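Local coordinates for protein yxeP (Bacillus subtilis, PDB 1YSJ) that probably catalyses deacetylation of N-acetylcysteine to cysteine and acetate, using two divalent metal ions per subunit, during sulfur recovery from S-(2-succino)cysteine, at residues 38-41 with 42-46; 45-48 with 49-52; 118-122 with 123-127; 130-133 with 134-138; 371-375 with 376-380. The protein carries 1 engineered substitution. All coordinates share one frame; numbering follows the deposited sequence.

Contact 1. Residues 38-41 with 42-46; sequences RRDL and HEHPE
Arg38 and His42 lie side by side on the last turns of helix 28-43, where the helix ends. CB of His42 rests on the carbonyl of Arg38, 3.4 Å from O, the same oxygen that accepts the His42 N-H at 3.0 Å. CG is anti to the backbone N (chi1 -173°), which sends the ring out along the arginine, and CG lies over one face of the guanidinium, the two planes 53° apart. ND1 comes within 3.7 Å of Arg38 NH1. Water 1 joins the pair, accepting from Arg38 NH1 at 3.0 Å and hydrogen-bonded to His42 ND1 at 3.2 Å. The outer ends are held by others: ND1 also meets Asp125, which forms a salt bridge with Arg38 NE, and NE2 bonds Glu105. Arg38 NH2 reaches Glu382, so a basic guanidinium and an imidazole are tied into one buried polar network; the His42 side chain lies about 12 Å from a bound nickel.
Four residues after Asp40, His44 is the first residue to leave helical geometry, and its N-H makes two weak bonds, to Asp40 O and Leu41 O. Its ring and the Asp40 carboxylate stand at 80°, with Asp40 OD1 in the ring plane at the edge, 3.1 Å from His44 CD2. With an alanine here, Asp40 OD1 would probably lose the CD2 edge beside it and lean more on its long, weak ion pair with Lys57. Leu41 O also lies against the following proline, 3.3 Å from Pro45 N, which has no hydrogen to offer it.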
# COMPACT_ATOMS: atom_id res chain seq x y z
N ARG A 38 -27.98 -33.22 8.59
CA ARG A 38 -27.70 -31.86 8.13
C ARG A 38 -27.56 -30.90 9.31
O ARG A 38 -26.63 -30.09 9.36
CB ARG A 38 -28.79 -31.37 7.17
CG ARG A 38 -28.55 -29.99 6.56
CD ARG A 38 -29.16 -28.86 7.39
NE ARG A 38 -28.70 -27.54 6.96
CZ ARG A 38 -29.45 -26.44 6.96
NH1 ARG A 38 -28.93 -25.29 6.54
NH2 ARG A 38 -30.71 -26.48 7.36
N ARG A 39 -28.50 -30.98 10.24
CA ARG A 39 -28.57 -30.05 11.36
C ARG A 39 -27.50 -30.30 12.41
O ARG A 39 -27.01 -29.35 13.02
CB ARG A 39 -29.95 -30.08 12.00
CG ARG A 39 -31.02 -29.53 11.10
CD ARG A 39 -32.34 -29.53 11.81
NE ARG A 39 -33.41 -29.07 10.94
CZ ARG A 39 -34.62 -28.74 11.36
NH1 ARG A 39 -34.91 -28.80 12.65
NH2 ARG A 39 -35.54 -28.34 10.48
N ASP A 40 -27.14 -31.56 12.62
CA ASP A 40 -26.03 -31.91 13.50
C ASP A 40 -24.72 -31.30 13.02
O ASP A 40 -23.93 -30.80 13.83
CB ASP A 40 -25.90 -33.43 13.64
CG ASP A 40 -24.74 -33.84 14.55
OD1 ASP A 40 -24.41 -33.09 15.49
OD2 ASP A 40 -24.17 -34.92 14.31
N LEU A 41 -24.48 -31.35 11.71
CA LEU A 41 -23.30 -30.75 11.11
C LEU A 41 -23.33 -29.22 11.14
O LEU A 41 -22.33 -28.59 11.48
CB LEU A 41 -23.12 -31.25 9.68
CG LEU A 41 -23.01 -32.77 9.46
CD1 LEU A 41 -22.79 -33.04 7.99
CD2 LEU A 41 -21.91 -33.43 10.31
N HIS A 42 -24.48 -28.65 10.79
CA HIS A 42 -24.70 -27.20 10.79
C HIS A 42 -24.50 -26.60 12.19
O HIS A 42 -23.97 -25.51 12.34
CB HIS A 42 -26.11 -26.89 10.28
CG HIS A 42 -26.38 -25.43 10.08
ND1 HIS A 42 -26.14 -24.77 8.89
CD2 HIS A 42 -26.88 -24.49 10.93
CE1 HIS A 42 -26.47 -23.50 9.01
NE2 HIS A 42 -26.93 -23.30 10.24
N GLU A 43 -24.95 -27.35 13.19
CA GLU A 43 -24.84 -26.97 14.59
C GLU A 43 -23.40 -27.06 15.11
O GLU A 43 -23.02 -26.30 16.00
CB GLU A 43 -25.72 -27.90 15.42
CG GLU A 43 -26.13 -27.37 16.76
CD GLU A 43 -27.23 -28.20 17.38
OE1 GLU A 43 -27.41 -28.10 18.62
OE2 GLU A 43 -27.90 -28.95 16.64
N HIS A 44 -22.63 -28.00 14.57
CA HIS A 44 -21.24 -28.20 14.97
C HIS A 44 -20.29 -28.07 13.77
O HIS A 44 -19.68 -29.05 13.34
CB HIS A 44 -21.09 -29.56 15.66
CG HIS A 44 -22.04 -29.79 16.79
ND1 HIS A 44 -21.95 -29.10 17.98
CD2 HIS A 44 -23.10 -30.62 16.91
CE1 HIS A 44 -22.92 -29.50 18.79
NE2 HIS A 44 -23.63 -30.42 18.17
N PRO A 45 -20.16 -26.84 13.23
CA PRO A 45 -19.34 -26.68 12.04
C PRO A 45 -17.84 -26.66 12.35
O PRO A 45 -17.44 -26.24 13.43
CB PRO A 45 -19.79 -25.31 11.50
CG PRO A 45 -20.20 -24.57 12.69
CD PRO A 45 -20.74 -25.56 13.68
N GLU A 46 -17.04 -27.13 11.40
CA GLU A 46 -15.59 -27.14 11.55
C GLU A 46 -14.91 -26.50 10.35
O GLU A 46 -15.43 -26.55 9.23
CB GLU A 46 -15.09 -28.58 11.78
CG GLU A 46 -15.51 -29.19 13.13
CD GLU A 46 -15.23 -30.69 13.24
OE1 GLU A 46 -15.77 -31.45 12.41
OE2 GLU A 46 -14.49 -31.10 14.16
O HOH W 1 -26.19 -24.59 5.67

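Contact 2. Residues 45-48 with 49-52; sequences PELS and FQEV
Glu46 starts with CG beside its own backbone N and anti to the carbonyl carbon (chi1 -68°), then runs on extended, which brings its carboxylate beside the backbone of Gln50 to Val52. Glu51 starts the same way but bends at chi2 (90°) and folds back against Leu47 and Ser48. The two acids therefore flank the turn from Leu47 to Gln50, Glu46 before it and Glu51 after it.
In Glu46, CB and CG lie against Gln50 O, and OE1 stops 3.3 Å from Glu51 CA. OE2 is 3.2 Å from Val52 N, but the firm partners of this carboxylate are just beyond: OE2 accepts from Glu53 N and OE1 pairs with the Thr54 hydroxyl, both in the first turn of helix 52-64. Glu51 brings CD to 3.5 Å from Leu47 O and OE2 to 3.4 Å from Ser48 CA. That OE2 takes the Phe49 N-H at 2.9 Å, met from above the carboxylate plane, 49° out of it, and also accepts from Ala156 N, while OE1 bonds Thr77. A buried carboxylate is thus satisfied on both oxygens and held against the loop.
Gln50 N bonds Leu47 O at 2.9 Å and closes the bend; the amide NE2 of Gln50 runs alongside Leu47 CB, 3.8 Å away. Ser48 OG turns to Asp99, and its side chain is about 4 Å from that of the metal ligand Glu158. Leu47 to Gln50 form a type II beta turn, with positive phi at Phe49, followed by the N-cap residue Glu51 of helix 52-64.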
# COMPACT_ATOMS: atom_id res chain seq x y z
N PRO A 45 -20.16 -26.84 13.23
CA PRO A 45 -19.34 -26.68 12.04
C PRO A 45 -17.84 -26.66 12.35
O PRO A 45 -17.44 -26.24 13.43
CB PRO A 45 -19.79 -25.31 11.50
CG PRO A 45 -20.20 -24.57 12.69
CD PRO A 45 -20.74 -25.56 13.68
N GLU A 46 -17.04 -27.13 11.40
CA GLU A 46 -15.59 -27.14 11.55
C GLU A 46 -14.91 -26.50 10.35
O GLU A 46 -15.43 -26.55 9.23
CB GLU A 46 -15.09 -28.58 11.78
CG GLU A 46 -15.51 -29.19 13.13
CD GLU A 46 -15.23 -30.69 13.24
OE1 GLU A 46 -15.77 -31.45 12.41
OE2 GLU A 46 -14.49 -31.10 14.16
N LEU A 47 -13.76 -25.88 10.58
CA LEU A 47 -13.01 -25.20 9.53
C LEU A 47 -12.18 -26.16 8.67
O LEU A 47 -11.98 -27.31 9.06
CB LEU A 47 -12.12 -24.09 10.13
CG LEU A 47 -12.88 -23.00 10.91
CD1 LEU A 47 -11.94 -22.08 11.67
CD2 LEU A 47 -13.75 -22.19 9.97
N SER A 48 -11.73 -25.70 7.50
CA SER A 48 -10.88 -26.46 6.58
C SER A 48 -9.73 -27.19 7.28
O SER A 48 -8.98 -26.58 8.04
CB SER A 48 -10.29 -25.53 5.50
OG SER A 48 -11.29 -25.01 4.65
N PHE A 49 -9.62 -28.50 7.01
CA PHE A 49 -8.62 -29.40 7.62
C PHE A 49 -8.77 -29.62 9.13
O PHE A 49 -7.90 -30.25 9.76
CB PHE A 49 -7.18 -28.98 7.26
CG PHE A 49 -6.81 -29.24 5.82
CD1 PHE A 49 -6.15 -28.27 5.08
CD2 PHE A 49 -7.12 -30.46 5.21
CE1 PHE A 49 -5.79 -28.49 3.75
CE2 PHE A 49 -6.78 -30.69 3.88
CZ PHE A 49 -6.11 -29.71 3.15
N GLN A 50 -9.86 -29.13 9.71
CA GLN A 50 -10.12 -29.25 11.15
C GLN A 50 -11.43 -30.00 11.40
O GLN A 50 -12.00 -29.94 12.50
CB GLN A 50 -10.17 -27.86 11.81
CG GLN A 50 -8.87 -27.08 11.73
CD GLN A 50 -8.88 -25.84 12.61
OE1 GLN A 50 -8.92 -25.94 13.85
NE2 GLN A 50 -8.81 -24.67 11.97
N GLU A 51 -11.89 -30.72 10.37
CA GLU A 51 -13.16 -31.43 10.40
C GLU A 51 -13.03 -32.80 11.07
O GLU A 51 -13.34 -33.83 10.47
CB GLU A 51 -13.76 -31.56 8.99
CG GLU A 51 -13.61 -30.33 8.09
CD GLU A 51 -12.31 -30.33 7.27
OE1 GLU A 51 -11.38 -31.10 7.59
OE2 GLU A 51 -12.23 -29.56 6.29
N VAL A 52 -12.57 -32.80 12.31
CA VAL A 52 -12.34 -34.02 13.08
C VAL A 52 -13.66 -34.69 13.46
O VAL A 52 -13.85 -35.89 13.21
CB VAL A 52 -11.47 -33.73 14.34
CG1 VAL A 52 -11.26 -34.99 15.18
CG2 VAL A 52 -10.12 -33.14 13.92

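Contact 3. Residues 118-122 with 123-127; sequences TMHAC and GHDFH. With NI (nickel (II) ion), chain C; NI (nickel (II) ion), chain D.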
# COMPACT_ATOMS: atom_id res chain seq x y z
N THR A 118 -17.86 -19.52 13.68
CA THR A 118 -17.83 -20.56 12.65
C THR A 118 -19.25 -20.88 12.19
O THR A 118 -20.18 -20.93 13.00
CB THR A 118 -17.10 -21.84 13.14
OG1 THR A 118 -15.80 -21.48 13.63
CG2 THR A 118 -16.92 -22.86 12.01
N MSE A 119 -19.42 -21.08 10.89
CA MSE A 119 -20.73 -21.35 10.30
C MSE A 119 -20.64 -22.05 8.96
O MSE A 119 -19.77 -21.74 8.14
CB MSE A 119 -21.53 -20.05 10.14
CG MSE A 119 -22.76 -20.20 9.24
SE MSE A 119 -23.66 -18.53 8.80
CE MSE A 119 -22.16 -17.35 8.85
N HIS A 120 -21.55 -22.99 8.74
CA HIS A 120 -21.77 -23.58 7.43
C HIS A 120 -22.56 -22.62 6.54
O HIS A 120 -23.74 -22.86 6.25
CB HIS A 120 -22.49 -24.94 7.56
CG HIS A 120 -21.56 -26.10 7.70
ND1 HIS A 120 -20.71 -26.49 6.69
CD2 HIS A 120 -21.35 -26.96 8.72
CE1 HIS A 120 -20.01 -27.54 7.08
NE2 HIS A 120 -20.37 -27.84 8.31
N ALA A 121 -21.91 -21.55 6.11
CA ALA A 121 -22.55 -20.48 5.33
C ALA A 121 -22.52 -20.74 3.82
O ALA A 121 -22.88 -19.87 3.03
CB ALA A 121 -21.90 -19.13 5.66
N CYS A 122 -22.10 -21.94 3.43
CA CYS A 122 -22.04 -22.31 2.02
C CYS A 122 -22.83 -23.59 1.73
O CYS A 122 -22.80 -24.10 0.61
CB CYS A 122 -20.58 -22.43 1.58
SG CYS A 122 -20.31 -22.10 -0.19
N GLY A 123 -23.53 -24.11 2.74
CA GLY A 123 -24.39 -25.29 2.58
C GLY A 123 -23.70 -26.64 2.45
O GLY A 123 -24.29 -27.60 1.97
N HIS A 124 -22.45 -26.72 2.90
CA HIS A 124 -21.67 -27.96 2.81
C HIS A 124 -22.20 -29.05 3.73
O HIS A 124 -22.01 -30.25 3.48
CB HIS A 124 -20.19 -27.69 3.08
CG HIS A 124 -19.53 -26.83 2.05
ND1 HIS A 124 -18.17 -26.66 1.98
CD2 HIS A 124 -20.05 -26.09 1.04
CE1 HIS A 124 -17.88 -25.85 0.98
NE2 HIS A 124 -19.00 -25.49 0.39
N ASP A 125 -22.86 -28.63 4.81
CA ASP A 125 -23.61 -29.53 5.67
C ASP A 125 -24.72 -30.22 4.84
O ASP A 125 -24.86 -31.44 4.90
CB ASP A 125 -24.19 -28.79 6.89
CG ASP A 125 -25.00 -27.55 6.52
OD1 ASP A 125 -24.73 -26.93 5.47
OD2 ASP A 125 -25.90 -27.18 7.30
N PHE A 126 -25.46 -29.42 4.07
CA PHE A 126 -26.44 -29.93 3.10
C PHE A 126 -25.85 -30.89 2.07
O PHE A 126 -26.41 -31.96 1.84
CB PHE A 126 -27.18 -28.77 2.42
CG PHE A 126 -27.92 -29.17 1.16
CD1 PHE A 126 -29.12 -29.86 1.24
CD2 PHE A 126 -27.41 -28.84 -0.09
CE1 PHE A 126 -29.81 -30.23 0.09
CE2 PHE A 126 -28.09 -29.21 -1.26
CZ PHE A 126 -29.29 -29.90 -1.17
N HIS A 127 -24.73 -30.51 1.44
CA HIS A 127 -24.08 -31.38 0.45
C HIS A 127 -23.74 -32.73 1.05
O HIS A 127 -24.02 -33.77 0.45
CB HIS A 127 -22.81 -30.75 -0.13
CG HIS A 127 -23.03 -29.43 -0.80
ND1 HIS A 127 -22.04 -28.48 -0.91
CD2 HIS A 127 -24.13 -28.90 -1.39
CE1 HIS A 127 -22.52 -27.42 -1.54
NE2 HIS A 127 -23.78 -27.65 -1.84
NI NI C . -19.28 -24.20 -1.18
NI NI D . -17.84 -21.36 -0.17
O HOH W 2 -20.72 -24.77 4.48
O HOH W 1 -26.19 -24.59 5.67
O HOH W 3 -17.85 -23.17 -1.85
O HOH W 4 -18.16 -25.82 -2.31
O HOH W 5 -17.64 -20.53 -2.35
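His120 presents one ring face to Asp125: CB of the aspartate stands 3.9 Å from the ring centroid as a CH-pi contact, and the carboxylate lies stacked, 9° from parallel. At the ring edge, in plane, water 2 is 2.8 Å from His120 ND1. This is the loop of the M20 dinuclear metal site, running into the N-terminus of helix 124-139 through Gly123 at the N-cap. The His127 ring takes Gly123 O over the centre of one face, while the His124 ring has water 3 in plane at its edge.
Asp125 holds its CG between backbone N and carbonyl carbon (chi1 53°), a crowded position that lays the carboxylate along His120. OD1 accepts from water 1 at 2.8 Å and weakly from Phe126 N; OD2 is held from helix 28-43 by a salt bridge and a hydrogen bond. Water 2 ties His120 ND1 to the N-H groups of His124, at 3.0 Å from its N, and, weakly, Cys122.
The positive phi of Gly123 turns the chain and lets Cys122 and His124 both approach the chain C nickel, which NE2 of His124 binds together with His182. Glu158 and His374 bind the chain D nickel. Cys122 SG, anti to its backbone N, bridges both ions, 2.5 Å from the chain C nickel and 2.6 Å from the chain D nickel.

Contact 4. Residues 130-133 with 134-138; sequences SIIG and TAMLL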
# COMPACT_ATOMS: atom_id res chain seq x y z
N SER A 130 -26.92 -34.89 2.01
CA SER A 130 -27.50 -35.35 0.75
C SER A 130 -26.78 -36.56 0.18
O SER A 130 -27.41 -37.56 -0.17
CB SER A 130 -27.49 -34.24 -0.30
OG SER A 130 -28.42 -33.22 0.01
N ILE A 131 -25.45 -36.48 0.10
CA ILE A 131 -24.63 -37.54 -0.48
C ILE A 131 -24.52 -38.77 0.44
O ILE A 131 -24.26 -39.88 -0.02
CB ILE A 131 -23.23 -37.00 -0.94
CG1 ILE A 131 -23.38 -35.89 -2.00
CG2 ILE A 131 -22.31 -38.10 -1.48
CD1 ILE A 131 -24.29 -36.25 -3.18
N ILE A 132 -24.75 -38.57 1.74
CA ILE A 132 -24.90 -39.70 2.65
C ILE A 132 -26.23 -40.39 2.33
O ILE A 132 -26.30 -41.62 2.27
CB ILE A 132 -24.83 -39.29 4.15
CG1 ILE A 132 -23.41 -38.89 4.54
CG2 ILE A 132 -25.30 -40.44 5.04
CD1 ILE A 132 -23.30 -38.25 5.91
N GLY A 133 -27.26 -39.58 2.11
CA GLY A 133 -28.55 -40.07 1.63
C GLY A 133 -28.41 -40.93 0.39
O GLY A 133 -28.92 -42.06 0.34
N THR A 134 -27.70 -40.40 -0.61
CA THR A 134 -27.43 -41.11 -1.86
C THR A 134 -26.81 -42.48 -1.60
O THR A 134 -27.26 -43.49 -2.16
CB THR A 134 -26.50 -40.29 -2.78
OG1 THR A 134 -27.12 -39.05 -3.10
CG2 THR A 134 -26.20 -41.04 -4.08
N ALA A 135 -25.80 -42.52 -0.73
CA ALA A 135 -25.12 -43.76 -0.38
C ALA A 135 -26.09 -44.76 0.26
O ALA A 135 -26.07 -45.94 -0.06
CB ALA A 135 -23.94 -43.48 0.54
N MSE A 136 -26.95 -44.26 1.14
CA MSE A 136 -27.95 -45.09 1.81
C MSE A 136 -28.98 -45.68 0.84
O MSE A 136 -29.35 -46.85 0.97
CB MSE A 136 -28.64 -44.31 2.93
CG MSE A 136 -27.75 -44.09 4.14
SE MSE A 136 -28.54 -42.99 5.54
CE MSE A 136 -27.02 -42.95 6.78
N LEU A 137 -29.42 -44.88 -0.12
CA LEU A 137 -30.36 -45.34 -1.15
C LEU A 137 -29.72 -46.35 -2.09
O LEU A 137 -30.35 -47.32 -2.50
CB LEU A 137 -30.91 -44.16 -1.97
CG LEU A 137 -31.75 -43.06 -1.32
CD1 LEU A 137 -32.01 -41.97 -2.34
CD2 LEU A 137 -33.07 -43.59 -0.75
N LEU A 138 -28.46 -46.11 -2.44
CA LEU A 138 -27.74 -46.98 -3.37
C LEU A 138 -27.33 -48.28 -2.70
O LEU A 138 -27.18 -49.31 -3.37
CB LEU A 138 -26.53 -46.27 -3.97
CG LEU A 138 -26.81 -45.27 -5.10
CD1 LEU A 138 -25.53 -44.55 -5.51
CD2 LEU A 138 -27.44 -45.96 -6.30
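Ile132, Gly133 and Thr134, at the middle of helix 124-139, carry this contact, Ile132 and Gly133 against residues one turn on, Thr134 against those one turn back. Gly133 offers backbone alone. Its O takes the N-H of Leu137 at 2.9 Å, nearly along the C=O axis, and the Leu137 side chain leans back over the same oxygen, its CG 3.4 Å from Gly133 O. CB of Met136 comes equally near that carbonyl.
Thr134 has its hydroxyl beside the backbone N (chi1 -61°), which brings OG1 back along the helix to 3.3 Å from Ser130 O. That carbonyl already accepts the Thr134 N-H, in its plane, at 2.9 Å, whereas the next bond, from Ala135 N to Ile131 O, comes from above the carbonyl plane, 41° out of it. The hydroxyl's own bond leads to Ser389 O on helix 384-402, so the buried polar atom is satisfied by a neighbouring helix. Ile131 lies alongside Thr134, with CD1 near OG1.
Ile132 and Met136, a selenomethionine, run side by side in the same direction. The CG2 branch of Ile132 is anti to the backbone N and meets the terminal methyl CE of Met136 at 3.5 Å, with SE just behind. Ile132 further rests on Phe153 and Met37, and Met136 on Phe30 and Arg33.
The pattern is that of a regular buried alpha-helix with i to i+4 bonds, touching strand 148-154 of the mixed sheet and helices 28-43 and 384-402, in the catalytic alpha/beta domain of an M20 peptidase.

Contact 5. Residues 371-375 with 376-380; sequences EEWHH and PAFTL. With NI (nickel (II) ion), chain D.
His375 and Pro376 meet at the junction of two successive beta turns, a type II turn over Glu372 to His375 and a type I turn over His375 to Phe378, in the metal-binding loop of this M20 enzyme. The cross-segment hydrogen bond is Phe378 N to His375 O at 3.0 Å, with the donor well above the carbonyl plane. Water 6 fastens the ends of the double turn, accepting from Glu371 N and from Thr379 N.
Pro376 CD makes a CH-pi contact over one face of the His375 imidazole, 3.7 Å from its centroid, while Glu371 OE2 stands over the centre of the opposite face. CG of His375 is anti to the backbone N (chi1 -164°), and this swings the ring edge onto the next residues, His375 CD2 being 3.6 Å from Ala377 CB. With a glycine in its place the imidazole is gone, which would probably open a gap between Pro376 CD and Glu371 OE2 and let the carboxylate turn.
Apolar contact joins Trp373 and Phe378, which point the same way. CE1 of Phe378 sits in the indole plane at its edge, 3.8 Å from Trp373 CD1. Separately, the phenyl ring edge comes near a carbonyl, with Phe378 CD1 3.7 Å from Glu372 O. The indole NE1 bonds Asn183 O, and its ring meets the metal ligand His182.
The positive phi of His374, third in the type II turn, turns its imidazole toward the chain D nickel, and His374 NE2 binds that ion at 2.3 Å, beside Glu158 and Cys122.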
# COMPACT_ATOMS: atom_id res chain seq x y z
N GLU A 371 -30.23 -15.73 0.99
CA GLU A 371 -28.98 -15.00 0.83
C GLU A 371 -28.02 -15.80 -0.05
O GLU A 371 -28.19 -17.01 -0.24
CB GLU A 371 -28.34 -14.71 2.19
CG GLU A 371 -29.25 -14.02 3.22
CD GLU A 371 -29.52 -12.55 2.92
OE1 GLU A 371 -30.49 -12.00 3.50
OE2 GLU A 371 -28.78 -11.93 2.12
N GLU A 372 -27.00 -15.12 -0.57
CA GLU A 372 -25.98 -15.78 -1.38
C GLU A 372 -24.95 -16.49 -0.49
O GLU A 372 -24.90 -16.27 0.73
CB GLU A 372 -25.33 -14.79 -2.35
CG GLU A 372 -24.70 -13.56 -1.71
CD GLU A 372 -24.25 -12.53 -2.73
OE1 GLU A 372 -25.01 -12.27 -3.70
OE2 GLU A 372 -23.14 -11.97 -2.57
N TRP A 373 -24.13 -17.34 -1.11
CA TRP A 373 -23.09 -18.06 -0.38
C TRP A 373 -22.25 -17.12 0.48
O TRP A 373 -21.94 -15.99 0.07
CB TRP A 373 -22.18 -18.83 -1.35
CG TRP A 373 -22.89 -19.77 -2.29
CD1 TRP A 373 -23.98 -20.56 -2.01
CD2 TRP A 373 -22.54 -20.05 -3.65
NE1 TRP A 373 -24.34 -21.29 -3.12
CE2 TRP A 373 -23.47 -21.00 -4.14
CE3 TRP A 373 -21.53 -19.58 -4.51
CZ2 TRP A 373 -23.42 -21.49 -5.45
CZ3 TRP A 373 -21.48 -20.07 -5.81
CH2 TRP A 373 -22.42 -21.02 -6.27
N HIS A 374 -21.92 -17.58 1.69
CA HIS A 374 -21.02 -16.89 2.63
C HIS A 374 -21.66 -15.79 3.47
O HIS A 374 -21.02 -15.21 4.35
CB HIS A 374 -19.76 -16.36 1.92
CG HIS A 374 -18.83 -17.44 1.46
ND1 HIS A 374 -17.46 -17.34 1.57
CD2 HIS A 374 -19.07 -18.66 0.92
CE1 HIS A 374 -16.89 -18.44 1.09
NE2 HIS A 374 -17.85 -19.25 0.69
N HIS A 375 -22.94 -15.50 3.22
CA HIS A 375 -23.66 -14.53 4.02
C HIS A 375 -23.94 -15.11 5.41
O HIS A 375 -24.26 -16.28 5.52
CB HIS A 375 -24.97 -14.14 3.32
CG HIS A 375 -25.59 -12.89 3.85
ND1 HIS A 375 -25.43 -11.66 3.23
CD2 HIS A 375 -26.37 -12.67 4.93
CE1 HIS A 375 -26.08 -10.74 3.92
NE2 HIS A 375 -26.66 -11.33 4.96
N PRO A 376 -23.80 -14.29 6.47
CA PRO A 376 -24.15 -14.70 7.84
C PRO A 376 -25.58 -15.25 8.00
O PRO A 376 -25.83 -16.07 8.89
CB PRO A 376 -23.99 -13.41 8.65
CG PRO A 376 -22.99 -12.61 7.89
CD PRO A 376 -23.24 -12.92 6.44
N ALA A 377 -26.51 -14.78 7.16
CA ALA A 377 -27.92 -15.20 7.24
C ALA A 377 -28.28 -16.24 6.18
O ALA A 377 -29.46 -16.53 5.97
CB ALA A 377 -28.84 -13.98 7.14
N PHE A 378 -27.26 -16.81 5.54
CA PHE A 378 -27.43 -17.84 4.51
C PHE A 378 -28.34 -18.98 4.97
O PHE A 378 -28.19 -19.50 6.09
CB PHE A 378 -26.05 -18.38 4.10
CG PHE A 378 -26.10 -19.62 3.25
CD1 PHE A 378 -26.13 -19.53 1.86
CD2 PHE A 378 -26.10 -20.89 3.84
CE1 PHE A 378 -26.16 -20.68 1.06
CE2 PHE A 378 -26.13 -22.04 3.05
CZ PHE A 378 -26.17 -21.93 1.66
N THR A 379 -29.28 -19.36 4.11
CA THR A 379 -30.26 -20.42 4.40
C THR A 379 -30.43 -21.37 3.21
O THR A 379 -29.98 -21.09 2.10
CB THR A 379 -31.66 -19.84 4.71
OG1 THR A 379 -32.06 -18.94 3.66
CG2 THR A 379 -31.68 -19.10 6.05
N LEU A 380 -31.11 -22.49 3.47
CA LEU A 380 -31.51 -23.42 2.42
C LEU A 380 -32.78 -24.17 2.85
O LEU A 380 -32.98 -24.41 4.05
CB LEU A 380 -30.37 -24.39 2.07
CG LEU A 380 -29.78 -25.28 3.17
CD1 LEU A 380 -30.40 -26.69 3.13
CD2 LEU A 380 -28.27 -25.35 3.02
NI NI D . -17.84 -21.36 -0.17
O HOH W 6 -29.62 -18.52 1.23
O HOH W 3 -17.85 -23.17 -1.85
O HOH W 5 -17.64 -20.53 -2.35

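In the fold
From the N terminus, contact 1 ends helix 28-43 and contact 2, sharing Pro45 and Glu46 with it, closes the turn that leads into helix 52-64. Contact 3 lies later, after strand 91-97, where a loop enters helix 124-139; contact 4 continues along that helix. Contact 5 comes last, in the loop before helix 384-402. Contacts 1 and 2 overlap; the rest follow in series, and none nests within another. In space contact 3 is the meeting point: a salt bridge ties contact 1 to it, contact 2 packs on it through Pro45, and contact 5 shares the chain D nickel and probably a hydrogen bond, His374 N to Ala121 O. Contact 4 is farther along the helix, its centre about 18 Å from that of contact 3.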